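PDB 3EUR: uncharacterized protein, which is of unknown function but contains a thioredoxin-like domain, whose relatives commonly take part in thiol-disulphide chemistry. Local coordinates for residues 33-38 with 68-73. Residues are numbered along the deposited sequence; the frame is centred on the assembly and turned at random. Where two conformers were deposited one is given.
Sequences YTLLFI and LKVLSI
Here is the parallel centre of the thioredoxin-like sheet: strands 33-38 and 68-73 run side by side, joined through helices 44-55 and 57-64 in a beta-alpha-beta crossover. Five backbone hydrogen bonds zip them together, from K69 N to Y33 O (3.0 Å) through to I73 N on F37 O. On the face of L35 and F37, covered by helices 44-55 and 133-141, the side chains interlock: L68 puts its CD2 methyl against L35 CB at 4.0 Å, while its CD1 lies by Y33 CB. V70 fits between L35 and F37: CG2 faces L35 CD2 and CG1 faces F37 CB (4.3 Å). The F37 ring, with CG anti to the backbone N, continues toward M49, I50 and L53 of helix 44-55, and its CD2 meets S72 CB obliquely; S72 OG hydrogen-bonds to N39. Through the sheet, T34 CG2 sits alongside L71 CB at 4.1 Å. I73 then supplies the bump: with CG1 anti to the backbone N (chi1 -176°), its CG2 is turned in between N and C, and this one methyl fills the notch between L36 and I38, 3.7 Å from L36 CD1 and 3.8 Å from I38 CG1.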
ATOM      1  N   TYR A  33      -9.079  -7.827  -3.158  1.00  6.80           N
ATOM      2  CA  TYR A  33      -8.365  -6.662  -3.687  1.00  6.66           C
ATOM      3  C   TYR A  33      -7.352  -6.234  -2.661  1.00  6.21           C
ATOM      4  O   TYR A  33      -7.717  -6.004  -1.488  1.00  6.73           O
ATOM      5  CB  TYR A  33      -9.321  -5.466  -3.928  1.00  7.57           C
ATOM      6  CG  TYR A  33     -10.385  -5.733  -4.925  1.00  7.54           C
ATOM      7  CD1 TYR A  33     -10.197  -5.442  -6.265  1.00  9.85           C
ATOM      8  CD2 TYR A  33     -11.602  -6.259  -4.550  1.00  9.22           C
ATOM      9  CE1 TYR A  33     -11.202  -5.660  -7.186  1.00 11.54           C
ATOM     10  CE2 TYR A  33     -12.597  -6.486  -5.457  1.00  9.63           C
ATOM     11  CZ  TYR A  33     -12.421  -6.188  -6.786  1.00  9.97           C
ATOM     12  OH  TYR A  33     -13.412  -6.404  -7.699  1.00 15.27           O
ATOM     13  N   THR A  34      -6.097  -6.024  -3.074  1.00  6.68           N
ATOM     14  CA  THR A  34      -5.117  -5.398  -2.231  1.00  6.80           C
ATOM     15  C   THR A  34      -4.884  -3.969  -2.727  1.00  6.78           C
ATOM     16  O   THR A  34      -4.608  -3.772  -3.918  1.00  7.47           O
ATOM     17  CB  THR A  34      -3.769  -6.164  -2.213  1.00  7.17           C
ATOM     18  OG1 THR A  34      -3.947  -7.446  -1.650  1.00  8.40           O
ATOM     19  CG2 THR A  34      -2.709  -5.426  -1.464  1.00  8.47           C
ATOM     20  N   LEU A  35      -5.001  -2.995  -1.839  1.00  6.39           N
ATOM     21  CA  LEU A  35      -4.618  -1.637  -2.138  1.00  6.23           C
ATOM     22  C   LEU A  35      -3.250  -1.394  -1.512  1.00  7.19           C
ATOM     23  O   LEU A  35      -3.136  -1.288  -0.299  1.00  8.08           O
ATOM     24  CB  LEU A  35      -5.659  -0.643  -1.617  1.00  8.57           C
ATOM     25  CG  LEU A  35      -5.440   0.820  -2.025  1.00  8.99           C
ATOM     26  CD1 LEU A  35      -5.367   0.986  -3.544  1.00  9.96           C
ATOM     27  CD2 LEU A  35      -6.611   1.661  -1.444  1.00 14.07           C
ATOM     28  N   LEU A  36      -2.224  -1.455  -2.358  1.00  7.26           N
ATOM     29  CA  LEU A  36      -0.871  -1.268  -1.934  1.00  7.83           C
ATOM     30  C   LEU A  36      -0.563   0.234  -1.901  1.00  8.27           C
ATOM     31  O   LEU A  36      -0.716   0.914  -2.901  1.00  9.07           O
ATOM     32  CB  LEU A  36       0.080  -1.989  -2.917  1.00  9.23           C
ATOM     33  CG  LEU A  36       1.578  -1.833  -2.665  1.00  9.48           C
ATOM     34  CD1 LEU A  36       1.961  -2.469  -1.336  1.00 11.21           C
ATOM     35  CD2 LEU A  36       2.368  -2.469  -3.774  1.00 11.97           C
ATOM     36  N   PHE A  37      -0.196   0.704  -0.723  1.00  8.51           N
ATOM     37  CA  PHE A  37      -0.011   2.104  -0.430  1.00  9.07           C
ATOM     38  C   PHE A  37       1.437   2.347  -0.030  1.00  9.34           C
ATOM     39  O   PHE A  37       1.808   2.096   1.103  1.00  9.81           O
ATOM     40  CB  PHE A  37      -1.036   2.497   0.636  1.00 10.16           C
ATOM     41  CG  PHE A  37      -0.881   3.877   1.243  1.00 10.00           C
ATOM     42  CD1 PHE A  37      -0.286   4.957   0.586  1.00 11.23           C
ATOM     43  CD2 PHE A  37      -1.436   4.122   2.494  1.00 13.33           C
ATOM     44  CE1 PHE A  37      -0.196   6.185   1.201  1.00 12.39           C
ATOM     45  CE2 PHE A  37      -1.339   5.354   3.098  1.00 14.37           C
ATOM     46  CZ  PHE A  37      -0.735   6.392   2.443  1.00 13.12           C
ATOM     47  N   ILE A  38       2.258   2.810  -0.971  1.00  9.98           N
ATOM     48  CA  ILE A  38       3.688   3.068  -0.720  1.00 10.99           C
ATOM     49  C   ILE A  38       3.803   4.461  -0.180  1.00 12.61           C
ATOM     50  O   ILE A  38       3.352   5.400  -0.815  1.00 15.00           O
ATOM     51  CB  ILE A  38       4.532   2.877  -1.976  1.00 13.19           C
ATOM     52  CG1 ILE A  38       4.212   1.565  -2.688  1.00 14.41           C
ATOM     53  CG2 ILE A  38       5.995   3.013  -1.620  1.00 15.52           C
ATOM     54  CD1 ILE A  38       4.924   1.354  -4.033  1.00 18.87           C
ATOM     55  N   LEU A  68     -11.585  -5.661   0.264  1.00  7.38           N
ATOM     56  CA  LEU A  68     -10.361  -4.899   0.047  1.00  7.21           C
ATOM     57  C   LEU A  68      -9.619  -4.738   1.331  1.00  7.26           C
ATOM     58  O   LEU A  68     -10.204  -4.425   2.361  1.00  7.88           O
ATOM     59  CB  LEU A  68     -10.707  -3.512  -0.542  1.00  7.84           C
ATOM     60  CG  LEU A  68      -9.523  -2.604  -0.943  1.00  8.35           C
ATOM     61  CD1 LEU A  68      -9.920  -1.807  -2.213  1.00 11.01           C
ATOM     62  CD2 LEU A  68      -9.048  -1.764   0.145  1.00 10.52           C
ATOM     63  N   LYS A  69      -8.302  -4.929   1.273  1.00  6.97           N
ATOM     64  CA  LYS A  69      -7.416  -4.681   2.373  1.00  7.79           C
ATOM     65  C   LYS A  69      -6.310  -3.729   1.906  1.00  7.52           C
ATOM     66  O   LYS A  69      -5.782  -3.875   0.819  1.00  7.97           O
ATOM     67  CB  LYS A  69      -6.817  -5.957   2.967  1.00  9.49           C
ATOM     68  CG  LYS A  69      -7.902  -6.840   3.616  1.00 11.75           C
ATOM     69  CD  LYS A  69      -7.391  -8.057   4.255  1.00 15.54           C
ATOM     70  CE  LYS A  69      -6.607  -7.739   5.555  1.00 18.78           C
ATOM     71  NZ  LYS A  69      -7.394  -7.147   6.679  1.00 24.31           N
ATOM     72  N   VAL A  70      -5.979  -2.801   2.758  1.00  8.83           N
ATOM     73  CA  VAL A  70      -4.909  -1.840   2.548  1.00  8.30           C
ATOM     74  C   VAL A  70      -3.615  -2.427   3.137  1.00  9.33           C
ATOM     75  O   VAL A  70      -3.575  -2.820   4.322  1.00 10.49           O
ATOM     76  CB  VAL A  70      -5.211  -0.489   3.191  1.00  9.52           C
ATOM     77  CG1 VAL A  70      -4.030   0.479   3.023  1.00 11.33           C
ATOM     78  CG2 VAL A  70      -6.495   0.142   2.616  1.00 11.13           C
ATOM     79  N   LEU A  71      -2.565  -2.476   2.310  1.00  8.90           N
ATOM     80  CA  LEU A  71      -1.215  -2.845   2.721  1.00  8.74           C
ATOM     81  C   LEU A  71      -0.359  -1.618   2.509  1.00  8.69           C
ATOM     82  O   LEU A  71      -0.076  -1.228   1.380  1.00  9.26           O
ATOM     83  CB  LEU A  71      -0.726  -4.031   1.887  1.00  9.21           C
ATOM     84  CG  LEU A  71       0.681  -4.520   2.249  1.00 10.74           C
ATOM     85  CD1 LEU A  71       0.794  -4.931   3.683  1.00 12.96           C
ATOM     86  CD2 LEU A  71       1.042  -5.658   1.307  1.00 12.04           C
ATOM     87  N   SER A  72      -0.008  -0.955   3.605  1.00  9.40           N
ATOM     88  CA  SER A  72       0.883   0.181   3.564  0.70 10.32           C
ATOM     89  C   SER A  72       2.320  -0.278   3.704  1.00 10.40           C
ATOM     90  O   SER A  72       2.645  -1.109   4.578  1.00 12.02           O
ATOM     91  CB  SER A  72       0.567   1.157   4.667  0.70 12.36           C
ATOM     92  OG  SER A  72       1.684   1.962   5.054  0.70 18.89           O
ATOM     93  N   ILE A  73       3.204   0.242   2.875  1.00 10.28           N
ATOM     94  CA  ILE A  73       4.610  -0.145   2.892  1.00 10.34           C
ATOM     95  C   ILE A  73       5.500   1.074   2.868  1.00 11.14           C
ATOM     96  O   ILE A  73       5.392   1.923   1.962  1.00 11.42           O
ATOM     97  CB  ILE A  73       4.964  -1.117   1.742  1.00 11.12           C
ATOM     98  CG1 ILE A  73       6.418  -1.592   1.822  1.00 12.97           C
ATOM     99  CG2 ILE A  73       4.729  -0.593   0.357  1.00 15.01           C
ATOM    100  CD1 ILE A  73       6.763  -2.402   3.108  1.00 16.51           C
TER